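Local structure of putative alpha-galactosidase/melibiase (Bacteroides fragilis, 4OGZ) at residues T340-Q345 against P464-V469; H347-C352 against K378-I383; H400-V405 against A416-I421. The protein probably hydrolyses terminal, non-reducing alpha-D-galactose residues from alpha-galactosides, as a member of glycoside hydrolase family 27. All coordinates share one frame; numbering follows the deposited sequence. Where two conformers were deposited one is given.

Contact 1 of 3, residues T340-Q345 against P464-V469; sequences TNEQYQ and PGECKV
At the first turn of helix 341-353, which faces the C-terminal beta-sandwich, Glu342 lies against Gly465 and Glu466 in the turn that leads into strand 467-472. Glu342 CG, anti to the backbone N (chi1 -155°), lies 3.5 Å from Pro464 O; the bend at chi2 then carries OE2 to 3.4 Å from Glu466 CG. Glu466 is extended, and its methylenes rather than its carboxylate receive the other acid. The two OE2 atoms stay 4.6 Å apart; Lys468 NZ binds Glu466 OE2 in a salt bridge, which should ease the repulsion, and Glu466 OE1 accepts from Ala463 N.

The helix start is a capping box: Gln343 N donates to Thr340 OG1 at 2.9 Å, and Thr340 N returns a bond to Gln343 OE1. A short hydroxyl side chain suits the N-cap, since it can accept from a first-turn N-H that has no carbonyl of an earlier helical turn to bond to. Gly465, with positive phi, packs without a side chain where a CB would press on Gln343 CG. One water joins Thr340 OG1 to Pro464 O; a second accepts from Cys467 N at 2.7 Å and lies 3.0 Å from Glu342 OE2, to which it probably donates.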
ATOM      1  N   THR A 340       4.220   8.975 -19.417  1.00 43.17           N
ATOM      2  CA  THR A 340       5.563   8.466 -19.774  1.00 37.16           C
ATOM      3  C   THR A 340       6.078   7.521 -18.681  1.00 35.94           C
ATOM      4  O   THR A 340       5.551   7.516 -17.561  1.00 29.22           O
ATOM      5  CB  THR A 340       6.601   9.594 -19.962  1.00 34.14           C
ATOM      6  OG1 THR A 340       6.932  10.187 -18.687  1.00 33.44           O
ATOM      7  CG2 THR A 340       6.060  10.660 -20.843  1.00 32.68           C
ATOM      8  N   ASN A 341       7.117   6.744 -18.971  1.00 36.33           N
ATOM      9  CA  ASN A 341       7.714   5.891 -17.936  1.00 38.40           C
ATOM     10  C   ASN A 341       8.439   6.716 -16.889  1.00 34.06           C
ATOM     11  O   ASN A 341       8.503   6.350 -15.716  1.00 24.97           O
ATOM     12  CB  ASN A 341       8.674   4.867 -18.525  1.00 42.05           C
ATOM     13  CG  ASN A 341       7.943   3.688 -19.117  1.00 53.29           C
ATOM     14  OD1 ASN A 341       7.209   2.974 -18.419  1.00 57.41           O
ATOM     15  ND2 ASN A 341       8.125   3.479 -20.413  1.00 55.76           N
ATOM     16  N   GLU A 342       8.968   7.838 -17.329  1.00 29.99           N
ATOM     17  CA  GLU A 342       9.549   8.796 -16.431  1.00 27.35           C
ATOM     18  C   GLU A 342       8.517   9.226 -15.379  1.00 23.98           C
ATOM     19  O   GLU A 342       8.777   9.236 -14.168  1.00 22.70           O
ATOM     20  CB  GLU A 342      10.020   9.988 -17.260  1.00 32.97           C
ATOM     21  CG  GLU A 342      11.139  10.791 -16.659  1.00 39.10           C
ATOM     22  CD  GLU A 342      12.382   9.970 -16.450  1.00 42.42           C
ATOM     23  OE1 GLU A 342      13.170   9.828 -17.407  1.00 48.59           O
ATOM     24  OE2 GLU A 342      12.566   9.485 -15.315  1.00 34.06           O
ATOM     25  N   GLN A 343       7.347   9.600 -15.862  1.00 23.65           N
ATOM     26  CA  GLN A 343       6.245  10.044 -15.028  1.00 23.88           C
ATOM     27  C   GLN A 343       5.720   8.935 -14.136  1.00 22.62           C
ATOM     28  O   GLN A 343       5.525   9.171 -12.923  1.00 17.03           O
ATOM     29  CB  GLN A 343       5.126  10.607 -15.893  1.00 26.52           C
ATOM     30  CG  GLN A 343       5.468  11.967 -16.494  1.00 29.12           C
ATOM     31  CD  GLN A 343       4.525  12.377 -17.625  1.00 33.05           C
ATOM     32  OE1 GLN A 343       3.733  11.578 -18.120  1.00 35.11           O
ATOM     33  NE2 GLN A 343       4.577  13.628 -17.995  1.00 33.59           N
ATOM     34  N   TYR A 344       5.596   7.717 -14.661  1.00 20.44           N
ATOM     35  CA  TYR A 344       5.218   6.580 -13.787  1.00 22.07           C
ATOM     36  C   TYR A 344       6.228   6.349 -12.631  1.00 20.79           C
ATOM     37  O   TYR A 344       5.865   6.057 -11.481  1.00 18.60           O
ATOM     38  CB  TYR A 344       5.046   5.275 -14.592  1.00 23.94           C
ATOM     39  CG  TYR A 344       3.778   5.196 -15.421  1.00 27.10           C
ATOM     40  CD1 TYR A 344       2.537   5.506 -14.861  1.00 27.78           C
ATOM     41  CD2 TYR A 344       3.815   4.810 -16.770  1.00 30.51           C
ATOM     42  CE1 TYR A 344       1.371   5.433 -15.602  1.00 26.69           C
ATOM     43  CE2 TYR A 344       2.649   4.741 -17.526  1.00 30.78           C
ATOM     44  CZ  TYR A 344       1.434   5.051 -16.924  1.00 31.22           C
ATOM     45  OH  TYR A 344       0.250   5.004 -17.615  1.00 30.89           O
ATOM     46  N   GLN A 345       7.508   6.469 -12.947  1.00 20.98           N
ATOM     47  CA  GLN A 345       8.534   6.261 -11.949  1.00 23.38           C
ATOM     48  C   GLN A 345       8.518   7.346 -10.884  1.00 18.92           C
ATOM     49  O   GLN A 345       8.664   7.042  -9.708  1.00 18.55           O
ATOM     50  CB  GLN A 345       9.896   6.207 -12.617  1.00 26.57           C
ATOM     51  CG  GLN A 345      11.008   6.175 -11.585  1.00 26.85           C
ATOM     52  CD  GLN A 345      12.191   5.385 -12.054  1.00 39.76           C
ATOM     53  OE1 GLN A 345      12.367   4.226 -11.662  1.00 40.64           O
ATOM     54  NE2 GLN A 345      13.030   6.009 -12.899  1.00 35.17           N
ATOM     55  N   PRO A 464      12.399  16.216 -18.218  1.00 28.03           N
ATOM     56  CA  PRO A 464      10.981  16.398 -18.014  1.00 27.75           C
ATOM     57  C   PRO A 464      10.350  15.243 -17.250  1.00 26.08           C
ATOM     58  O   PRO A 464      10.534  14.095 -17.633  1.00 28.53           O
ATOM     59  CB  PRO A 464      10.433  16.436 -19.444  1.00 28.66           C
ATOM     60  CG  PRO A 464      11.537  17.053 -20.204  1.00 33.74           C
ATOM     61  CD  PRO A 464      12.788  16.471 -19.615  1.00 32.01           C
ATOM     62  N   GLY A 465       9.637  15.548 -16.168  1.00 23.63           N
ATOM     63  CA  GLY A 465       8.866  14.541 -15.468  1.00 23.35           C
ATOM     64  C   GLY A 465       9.687  13.609 -14.596  1.00 23.74           C
ATOM     65  O   GLY A 465       9.113  12.681 -13.973  1.00 23.82           O
ATOM     66  N   GLU A 466      11.005  13.864 -14.514  1.00 22.31           N
ATOM     67  CA  GLU A 466      11.919  12.947 -13.869  1.00 21.31           C
ATOM     68  C   GLU A 466      11.959  13.260 -12.372  1.00 21.98           C
ATOM     69  O   GLU A 466      11.855  14.419 -11.943  1.00 19.53           O
ATOM     70  CB  GLU A 466      13.333  13.031 -14.450  1.00 22.67           C
ATOM     71  CG  GLU A 466      14.314  12.025 -13.837  1.00 23.35           C
ATOM     72  CD  GLU A 466      15.738  12.098 -14.382  1.00 27.31           C
ATOM     73  OE1 GLU A 466      16.078  12.985 -15.212  1.00 28.35           O
ATOM     74  OE2 GLU A 466      16.540  11.257 -13.948  1.00 29.68           O
ATOM     75  N   CYS A 467      12.083  12.205 -11.589  1.00 22.17           N
ATOM     76  CA  CYS A 467      12.355  12.340 -10.192  1.00 22.51           C
ATOM     77  C   CYS A 467      13.670  11.648  -9.953  1.00 24.65           C
ATOM     78  O   CYS A 467      13.901  10.598 -10.509  1.00 24.49           O
ATOM     79  CB  CYS A 467      11.251  11.690  -9.362  1.00 23.84           C
ATOM     80  SG  CYS A 467      11.425  12.019  -7.579  1.00 29.59           S
ATOM     81  N   LYS A 468      14.556  12.241  -9.155  1.00 22.04           N
ATOM     82  CA  LYS A 468      15.718  11.534  -8.674  0.50 21.79           C
ATOM     83  C   LYS A 468      15.566  11.394  -7.162  1.00 22.35           C
ATOM     84  O   LYS A 468      15.084  12.326  -6.484  1.00 22.35           O
ATOM     85  CB  LYS A 468      17.008  12.263  -9.065  0.50 24.21           C
ATOM     86  CG  LYS A 468      17.416  12.031 -10.517  0.50 26.20           C
ATOM     87  CD  LYS A 468      18.778  12.643 -10.853  0.50 27.96           C
ATOM     88  CE  LYS A 468      19.499  11.963 -12.006  0.50 29.65           C
ATOM     89  NZ  LYS A 468      19.083  12.537 -13.316  0.50 29.18           N
ATOM     90  N   VAL A 469      15.924  10.221  -6.641  1.00 18.25           N
ATOM     91  CA  VAL A 469      15.817   9.941  -5.206  1.00 19.02           C
ATOM     92  C   VAL A 469      17.185   9.542  -4.678  1.00 18.56           C
ATOM     93  O   VAL A 469      17.851   8.641  -5.234  1.00 17.05           O
ATOM     94  CB  VAL A 469      14.795   8.824  -4.902  1.00 19.99           C
ATOM     95  CG1 VAL A 469      14.751   8.519  -3.414  1.00 19.90           C
ATOM     96  CG2 VAL A 469      13.405   9.218  -5.378  1.00 22.53           C
TER
HETATM   97  O   HOH W   1       8.223  12.417 -19.127  1.00 40.14           O
HETATM   98  O   HOH W   2      11.511   9.763 -12.520  1.00 18.03           O

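Contact 2 of 3, residues H347-C352 against K378-I383; sequences HFALWC and KDLIAI
Phe348 turns its ring toward Leu380 and Ile381 because CG stands anti to the backbone N (chi1 -175°), while Cys352, one helical turn on, sets SG anti to its carbonyl carbon (chi1 -76°) and directs the sulfur at the backbone of Leu380. Phe348 CD2 lies 3.9 Å from Leu380 CD1; CZ is as close to Ile381 CG1, which sits at the ring edge near its plane. Over one face of the same ring lies Cys352 SG, offset toward the rim.

Leu380 fills the groove between Phe348, Ala349 and Cys352, dividing its atoms among them. CD1 goes to the ring, CD2 is 4.1 Å from Ala349 CB, and CB is 3.7 Å from Cys352 SG. Small residues suit positions 349 and 352, for they let the backbones come close, with Cys352 CA only 6.0 Å from Leu380 CA. The sulfur also approaches Leu380 O at 3.3 Å. Farther along, Ile383 CG2 reaches Cys352 O.

Leu358 of strand 358-360 packs on Phe348 and Cys352, and Val469 of the sandwich on Ala349, Leu380 and Ile383. The two short segments run in the same general direction, 8.8 Å apart at closest approach and 31° apart in direction, an apolar packing of helices that precede and follow strand 358-360, the eighth strand of the TIM barrel, along the chain.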
ATOM      1  N   HIS A 347       5.840   9.006 -10.133  1.00 16.13           N
ATOM      2  CA  HIS A 347       4.639   8.615  -9.365  1.00 17.41           C
ATOM      3  C   HIS A 347       4.929   7.582  -8.248  1.00 16.88           C
ATOM      4  O   HIS A 347       4.608   7.808  -7.068  1.00 17.03           O
ATOM      5  CB  HIS A 347       3.600   8.157 -10.395  1.00 19.67           C
ATOM      6  CG  HIS A 347       2.413   7.445  -9.839  1.00 18.91           C
ATOM      7  ND1 HIS A 347       1.759   7.852  -8.699  1.00 18.91           N
ATOM      8  CD2 HIS A 347       1.709   6.407 -10.329  1.00 19.35           C
ATOM      9  CE1 HIS A 347       0.722   7.066  -8.495  1.00 20.68           C
ATOM     10  NE2 HIS A 347       0.676   6.176  -9.466  1.00 21.34           N
ATOM     11  N   PHE A 348       5.598   6.486  -8.585  1.00 15.43           N
ATOM     12  CA  PHE A 348       5.896   5.452  -7.617  1.00 14.00           C
ATOM     13  C   PHE A 348       6.851   5.942  -6.505  1.00 14.28           C
ATOM     14  O   PHE A 348       6.633   5.663  -5.360  1.00 18.20           O
ATOM     15  CB  PHE A 348       6.501   4.250  -8.323  1.00 13.86           C
ATOM     16  CG  PHE A 348       6.743   3.062  -7.433  1.00 13.11           C
ATOM     17  CD1 PHE A 348       5.677   2.371  -6.888  1.00 13.80           C
ATOM     18  CD2 PHE A 348       8.019   2.623  -7.182  1.00 12.20           C
ATOM     19  CE1 PHE A 348       5.865   1.273  -6.061  1.00 13.51           C
ATOM     20  CE2 PHE A 348       8.224   1.513  -6.367  1.00 14.02           C
ATOM     21  CZ  PHE A 348       7.145   0.835  -5.819  1.00 14.49           C
ATOM     22  N   ALA A 349       7.912   6.625  -6.911  1.00 15.84           N
ATOM     23  CA  ALA A 349       8.901   7.205  -6.058  1.00 16.42           C
ATOM     24  C   ALA A 349       8.281   8.149  -5.035  1.00 17.89           C
ATOM     25  O   ALA A 349       8.565   8.021  -3.843  1.00 16.46           O
ATOM     26  CB  ALA A 349       9.943   7.925  -6.885  1.00 16.68           C
ATOM     27  N   LEU A 350       7.389   9.028  -5.494  1.00 16.22           N
ATOM     28  CA  LEU A 350       6.689   9.952  -4.595  1.00 17.47           C
ATOM     29  C   LEU A 350       5.715   9.226  -3.656  1.00 17.20           C
ATOM     30  O   LEU A 350       5.691   9.526  -2.438  1.00 18.54           O
ATOM     31  CB  LEU A 350       5.986  11.077  -5.393  1.00 18.90           C
ATOM     32  CG  LEU A 350       6.809  12.371  -5.446  1.00 22.30           C
ATOM     33  CD1 LEU A 350       6.901  13.006  -4.059  1.00 22.72           C
ATOM     34  CD2 LEU A 350       8.215  12.143  -5.994  1.00 25.36           C
ATOM     35  N   TRP A 351       4.984   8.235  -4.159  1.00 14.22           N
ATOM     36  CA  TRP A 351       4.128   7.411  -3.290  1.00 15.76           C
ATOM     37  C   TRP A 351       4.993   6.729  -2.214  1.00 16.03           C
ATOM     38  O   TRP A 351       4.576   6.607  -1.076  1.00 18.56           O
ATOM     39  CB  TRP A 351       3.335   6.376  -4.071  1.00 14.47           C
ATOM     40  CG  TRP A 351       1.937   6.788  -4.510  1.00 15.08           C
ATOM     41  CD1 TRP A 351       0.806   6.051  -4.361  1.00 13.85           C
ATOM     42  CD2 TRP A 351       1.527   8.010  -5.187  1.00 14.12           C
ATOM     43  NE1 TRP A 351      -0.271   6.716  -4.893  1.00 14.39           N
ATOM     44  CE2 TRP A 351       0.136   7.931  -5.369  1.00 14.20           C
ATOM     45  CE3 TRP A 351       2.186   9.179  -5.584  1.00 16.13           C
ATOM     46  CZ2 TRP A 351      -0.604   8.939  -5.979  1.00 15.96           C
ATOM     47  CZ3 TRP A 351       1.448  10.189  -6.198  1.00 16.19           C
ATOM     48  CH2 TRP A 351       0.059  10.054  -6.384  1.00 16.53           C
ATOM     49  N   CYS A 352       6.200   6.296  -2.584  1.00 16.31           N
ATOM     50  CA  CYS A 352       7.102   5.696  -1.614  1.00 16.01           C
ATOM     51  C   CYS A 352       7.538   6.715  -0.593  1.00 15.12           C
ATOM     52  O   CYS A 352       7.501   6.433   0.604  1.00 14.13           O
ATOM     53  CB  CYS A 352       8.343   5.089  -2.282  1.00 16.67           C
ATOM     54  SG  CYS A 352       7.994   3.535  -3.105  1.00 15.33           S
ATOM     55  N   LYS A 378      13.402  -2.302  -4.968  1.00 17.91           N
ATOM     56  CA  LYS A 378      13.514  -2.690  -3.559  1.00 20.60           C
ATOM     57  C   LYS A 378      13.874  -1.522  -2.655  1.00 19.02           C
ATOM     58  O   LYS A 378      13.509  -1.512  -1.451  1.00 20.43           O
ATOM     59  CB  LYS A 378      14.584  -3.776  -3.495  1.00 24.76           C
ATOM     60  CG  LYS A 378      15.137  -4.154  -2.144  1.00 39.69           C
ATOM     61  CD  LYS A 378      16.377  -5.029  -2.369  1.00 48.77           C
ATOM     62  CE  LYS A 378      16.686  -5.927  -1.185  1.00 49.62           C
ATOM     63  NZ  LYS A 378      16.934  -7.342  -1.589  1.00 56.46           N
ATOM     64  N   ASP A 379      14.628  -0.561  -3.197  1.00 17.70           N
ATOM     65  CA  ASP A 379      15.165   0.538  -2.408  1.00 21.44           C
ATOM     66  C   ASP A 379      14.108   1.594  -2.166  1.00 18.01           C
ATOM     67  O   ASP A 379      13.963   2.081  -1.049  1.00 16.59           O
ATOM     68  CB  ASP A 379      16.385   1.174  -3.090  1.00 23.85           C
ATOM     69  CG  ASP A 379      17.584   0.225  -3.185  1.00 29.05           C
ATOM     70  OD1 ASP A 379      17.739  -0.637  -2.300  1.00 29.38           O
ATOM     71  OD2 ASP A 379      18.365   0.346  -4.172  1.00 33.69           O
ATOM     72  N   LEU A 380      13.316   1.894  -3.187  1.00 15.66           N
ATOM     73  CA  LEU A 380      12.160   2.771  -3.006  1.00 15.13           C
ATOM     74  C   LEU A 380      11.131   2.188  -2.036  1.00 14.54           C
ATOM     75  O   LEU A 380      10.624   2.909  -1.157  1.00 11.66           O
ATOM     76  CB  LEU A 380      11.457   3.100  -4.320  1.00 13.66           C
ATOM     77  CG  LEU A 380      12.251   4.022  -5.218  1.00 14.25           C
ATOM     78  CD1 LEU A 380      11.611   4.032  -6.622  1.00 13.64           C
ATOM     79  CD2 LEU A 380      12.338   5.420  -4.625  1.00 14.73           C
ATOM     80  N   ILE A 381      10.885   0.896  -2.172  1.00 14.60           N
ATOM     81  CA  ILE A 381       9.969   0.199  -1.308  1.00 13.85           C
ATOM     82  C   ILE A 381      10.486   0.256   0.130  1.00 15.06           C
ATOM     83  O   ILE A 381       9.710   0.469   1.061  1.00 13.24           O
ATOM     84  CB  ILE A 381       9.790  -1.252  -1.775  1.00 15.46           C
ATOM     85  CG1 ILE A 381       8.934  -1.275  -3.036  1.00 14.86           C
ATOM     86  CG2 ILE A 381       9.157  -2.134  -0.670  1.00 15.85           C
ATOM     87  CD1 ILE A 381       8.944  -2.595  -3.752  1.00 14.99           C
ATOM     88  N   ALA A 382      11.791   0.064   0.292  1.00 16.28           N
ATOM     89  CA  ALA A 382      12.437   0.142   1.593  1.00 15.02           C
ATOM     90  C   ALA A 382      12.233   1.516   2.238  1.00 16.08           C
ATOM     91  O   ALA A 382      12.000   1.612   3.421  1.00 11.76           O
ATOM     92  CB  ALA A 382      13.909  -0.143   1.458  1.00 16.22           C
ATOM     93  N   ILE A 383      12.250   2.568   1.427  1.00 15.41           N
ATOM     94  CA  ILE A 383      11.931   3.903   1.896  1.00 16.58           C
ATOM     95  C   ILE A 383      10.484   3.929   2.401  1.00 15.46           C
ATOM     96  O   ILE A 383      10.216   4.318   3.550  1.00 12.24           O
ATOM     97  CB  ILE A 383      12.157   4.955   0.776  1.00 16.12           C
ATOM     98  CG1 ILE A 383      13.641   5.081   0.523  1.00 18.02           C
ATOM     99  CG2 ILE A 383      11.598   6.307   1.172  1.00 18.27           C
ATOM    100  CD1 ILE A 383      14.014   5.917  -0.672  1.00 17.00           C
TER

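Contact 3 of 3, residues H400-V405 against A416-I421; sequences HYDVWV and ACLNRI
Arg420 reaches across the neighbouring strand to Asp402. Its CB lies 3.8 Å from His400 O, which accepts from Arg420 N. CD passes the carboxylate of Asp402, and the bend at chi3 (-78°) turns NE and NH2 onto OD1, the two side chains crossing at about a right angle and their planes 33° apart. NE donates to Asp402 OD1 at 2.8 Å and NH2 to the same oxygen at 3.0 Å, a side-on salt bridge with both nitrogens on one face of the carboxylate plane, NE 50° out of it. CZ follows near OD1, and one face of the guanidinium lies over Tyr401 N and His400 C. NH2 also makes a weak bond to Tyr401 O and another to Ala398 O, while NH1 binds Asp399 O.

Asp402 OD2 accepts from Trp404 NE1 at 3.0 Å, on the face that also carries Leu418 and Ala416. Beneath runs an antiparallel hairpin: Asp402 with Leu418 and Trp404 with Ala416 are hydrogen-bonded pairs, and small Ala416 sits beside Trp404, its CB 4.2 Å from Trp404 CB and its O at the indole edge near the ring plane. Ile421 CD1 makes a CH-pi contact over the His400 ring, 4.0 Å from its centroid.

With both oxygens of buried Asp402 engaged, the arginine and the indole fix the carboxylate's rotation, and the arginine's charge probably stabilises its ionised form.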
ATOM      1  N   HIS A 400       9.162  25.192 -10.648  1.00 29.68           N
ATOM      2  CA  HIS A 400       9.300  24.085 -11.585  1.00 27.58           C
ATOM      3  C   HIS A 400       9.652  22.741 -10.965  1.00 25.40           C
ATOM      4  O   HIS A 400       9.658  21.729 -11.660  1.00 26.64           O
ATOM      5  CB  HIS A 400      10.387  24.441 -12.584  1.00 31.24           C
ATOM      6  CG  HIS A 400      10.071  25.654 -13.385  1.00 37.95           C
ATOM      7  ND1 HIS A 400      11.047  26.475 -13.904  1.00 41.57           N
ATOM      8  CD2 HIS A 400       8.881  26.203 -13.730  1.00 38.79           C
ATOM      9  CE1 HIS A 400      10.468  27.482 -14.535  1.00 45.00           C
ATOM     10  NE2 HIS A 400       9.156  27.341 -14.437  1.00 38.93           N
ATOM     11  N   TYR A 401       9.974  22.717  -9.678  1.00 21.96           N
ATOM     12  CA  TYR A 401      10.424  21.495  -9.081  1.00 20.39           C
ATOM     13  C   TYR A 401      10.085  21.504  -7.636  1.00 18.09           C
ATOM     14  O   TYR A 401       9.812  22.543  -7.062  1.00 17.41           O
ATOM     15  CB  TYR A 401      11.965  21.338  -9.248  1.00 22.72           C
ATOM     16  CG  TYR A 401      12.782  22.354  -8.483  1.00 25.32           C
ATOM     17  CD1 TYR A 401      13.044  22.170  -7.141  1.00 25.04           C
ATOM     18  CD2 TYR A 401      13.261  23.515  -9.096  1.00 29.50           C
ATOM     19  CE1 TYR A 401      13.740  23.095  -6.415  1.00 27.27           C
ATOM     20  CE2 TYR A 401      13.986  24.458  -8.370  1.00 31.29           C
ATOM     21  CZ  TYR A 401      14.215  24.241  -7.030  1.00 33.67           C
ATOM     22  OH  TYR A 401      14.936  25.139  -6.268  1.00 37.47           O
ATOM     23  N   ASP A 402      10.180  20.331  -7.058  1.00 17.78           N
ATOM     24  CA  ASP A 402      10.035  20.106  -5.647  1.00 17.36           C
ATOM     25  C   ASP A 402      11.286  19.471  -5.095  1.00 16.75           C
ATOM     26  O   ASP A 402      11.998  18.748  -5.782  1.00 15.41           O
ATOM     27  CB  ASP A 402       8.959  19.079  -5.359  1.00 17.31           C
ATOM     28  CG  ASP A 402       7.573  19.519  -5.709  1.00 18.76           C
ATOM     29  OD1 ASP A 402       7.310  20.716  -5.937  1.00 19.64           O
ATOM     30  OD2 ASP A 402       6.701  18.620  -5.727  1.00 23.35           O
ATOM     31  N   VAL A 403      11.507  19.692  -3.809  1.00 16.37           N
ATOM     32  CA  VAL A 403      12.424  18.896  -3.068  1.00 16.20           C
ATOM     33  C   VAL A 403      11.649  18.336  -1.876  1.00 15.52           C
ATOM     34  O   VAL A 403      11.063  19.093  -1.124  1.00 15.39           O
ATOM     35  CB  VAL A 403      13.636  19.715  -2.622  1.00 17.53           C
ATOM     36  CG1 VAL A 403      14.541  18.858  -1.759  1.00 17.66           C
ATOM     37  CG2 VAL A 403      14.396  20.245  -3.840  1.00 18.11           C
ATOM     38  N   TRP A 404      11.616  17.004  -1.755  1.00 14.77           N
ATOM     39  CA  TRP A 404      10.905  16.309  -0.693  1.00 14.95           C
ATOM     40  C   TRP A 404      11.925  15.615   0.201  1.00 15.08           C
ATOM     41  O   TRP A 404      12.948  15.166  -0.292  1.00 15.90           O
ATOM     42  CB  TRP A 404       9.946  15.275  -1.228  1.00 14.62           C
ATOM     43  CG  TRP A 404       8.751  15.773  -2.020  1.00 14.71           C
ATOM     44  CD1 TRP A 404       8.755  16.274  -3.280  1.00 14.96           C
ATOM     45  CD2 TRP A 404       7.365  15.721  -1.616  1.00 14.61           C
ATOM     46  NE1 TRP A 404       7.463  16.573  -3.676  1.00 15.64           N
ATOM     47  CE2 TRP A 404       6.599  16.262  -2.664  1.00 14.29           C
ATOM     48  CE3 TRP A 404       6.710  15.320  -0.443  1.00 14.58           C
ATOM     49  CZ2 TRP A 404       5.188  16.360  -2.602  1.00 14.33           C
ATOM     50  CZ3 TRP A 404       5.334  15.430  -0.367  1.00 14.53           C
ATOM     51  CH2 TRP A 404       4.577  15.930  -1.460  1.00 14.11           C
ATOM     52  N   VAL A 405      11.644  15.557   1.510  1.00 14.99           N
ATOM     53  CA  VAL A 405      12.580  14.947   2.485  1.00 15.63           C
ATOM     54  C   VAL A 405      11.899  14.020   3.541  1.00 14.91           C
ATOM     55  O   VAL A 405      10.892  14.337   4.174  1.00 13.98           O
ATOM     56  CB  VAL A 405      13.447  16.018   3.155  1.00 15.87           C
ATOM     57  CG1 VAL A 405      12.596  17.165   3.639  1.00 16.79           C
ATOM     58  CG2 VAL A 405      14.287  15.418   4.294  1.00 16.80           C
ATOM     59  N   ALA A 416      14.038  13.581  -2.466  1.00 19.16           N
ATOM     60  CA  ALA A 416      13.536  13.440  -3.796  1.00 19.22           C
ATOM     61  C   ALA A 416      13.466  14.802  -4.439  1.00 18.11           C
ATOM     62  O   ALA A 416      12.878  15.727  -3.894  1.00 17.57           O
ATOM     63  CB  ALA A 416      12.151  12.731  -3.796  1.00 20.79           C
ATOM     64  N   CYS A 417      14.050  14.887  -5.636  1.00 19.71           N
ATOM     65  CA  CYS A 417      14.007  16.056  -6.458  1.00 19.63           C
ATOM     66  C   CYS A 417      13.122  15.734  -7.633  1.00 20.49           C
ATOM     67  O   CYS A 417      13.450  14.842  -8.450  1.00 18.17           O
ATOM     68  CB  CYS A 417      15.414  16.377  -6.961  1.00 20.88           C
ATOM     69  SG  CYS A 417      16.599  16.760  -5.640  1.00 19.30           S
ATOM     70  N   LEU A 418      12.024  16.464  -7.769  1.00 21.76           N
ATOM     71  CA  LEU A 418      11.023  16.187  -8.833  1.00 18.92           C
ATOM     72  C   LEU A 418      10.880  17.337  -9.769  1.00 21.05           C
ATOM     73  O   LEU A 418      10.776  18.486  -9.316  1.00 23.63           O
ATOM     74  CB  LEU A 418       9.683  15.940  -8.178  1.00 19.30           C
ATOM     75  CG  LEU A 418       8.426  15.700  -9.008  1.00 20.57           C
ATOM     76  CD1 LEU A 418       8.544  14.379  -9.732  1.00 21.77           C
ATOM     77  CD2 LEU A 418       7.217  15.721  -8.106  1.00 20.89           C
ATOM     78  N   ASN A 419      10.830  17.031 -11.073  1.00 20.12           N
ATOM     79  CA  ASN A 419      10.581  18.016 -12.107  1.00 22.17           C
ATOM     80  C   ASN A 419       9.125  17.963 -12.429  1.00 22.11           C
ATOM     81  O   ASN A 419       8.606  16.940 -12.874  1.00 21.27           O
ATOM     82  CB  ASN A 419      11.408  17.714 -13.343  1.00 23.39           C
ATOM     83  CG  ASN A 419      11.197  18.704 -14.471  1.00 27.08           C
ATOM     84  OD1 ASN A 419      10.269  19.508 -14.455  1.00 33.02           O
ATOM     85  ND2 ASN A 419      12.064  18.632 -15.484  1.00 27.58           N
ATOM     86  N   ARG A 420       8.448  19.069 -12.205  1.00 22.63           N
ATOM     87  CA  ARG A 420       7.014  19.094 -12.411  1.00 29.94           C
ATOM     88  C   ARG A 420       6.664  19.580 -13.810  1.00 27.66           C
ATOM     89  O   ARG A 420       5.512  19.456 -14.203  1.00 34.76           O
ATOM     90  CB  ARG A 420       6.323  19.988 -11.375  1.00 34.06           C
ATOM     91  CG  ARG A 420       5.894  19.238 -10.119  1.00 39.63           C
ATOM     92  CD  ARG A 420       5.094  20.118  -9.173  1.00 39.82           C
ATOM     93  NE  ARG A 420       6.018  20.984  -8.455  1.00 42.69           N
ATOM     94  CZ  ARG A 420       6.172  22.285  -8.626  1.00 33.64           C
ATOM     95  NH1 ARG A 420       5.461  22.973  -9.491  1.00 37.92           N
ATOM     96  NH2 ARG A 420       7.066  22.910  -7.896  1.00 37.38           N
ATOM     97  N   ILE A 421       7.629  20.118 -14.556  1.00 25.26           N
ATOM     98  CA  ILE A 421       7.313  20.738 -15.867  1.00 25.69           C
ATOM     99  C   ILE A 421       7.765  19.870 -17.041  1.00 26.56           C
ATOM    100  O   ILE A 421       8.353  18.809 -16.860  1.00 28.35           O
ATOM    101  CB  ILE A 421       7.901  22.171 -16.005  1.00 26.38           C
ATOM    102  CG1 ILE A 421       9.432  22.161 -15.981  1.00 25.49           C
ATOM    103  CG2 ILE A 421       7.357  23.078 -14.916  1.00 26.49           C
ATOM    104  CD1 ILE A 421      10.059  23.452 -16.456  1.00 27.27           C
TER

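Contacts 1 and 2, centres about 12 Å apart, share helix 341-353; the first uses its start, the second its later turns. Contact 3 is the hairpin beside strand 467-472: Lys468 O to Cys417 N and Glu466 O to Asn419 N, each 2.9 Å, probably hydrogen-bond contact 1 to it. Leu350 lies where the three meet, its CD2 3.6 Å from Cys467 SG and its CD1 3.6 Å from Trp404 CE2. Val469 CG2 touches both Ala349 CB and Leu380 CD2. Through Leu350, Ala349 and Leu380 the barrel helices meet apolar side chains of the sandwich sheet, while contact 1 closes the more polar, surface end. A bound di(hydroxyethyl)ether lies about 5 Å from the Ile383 side chain.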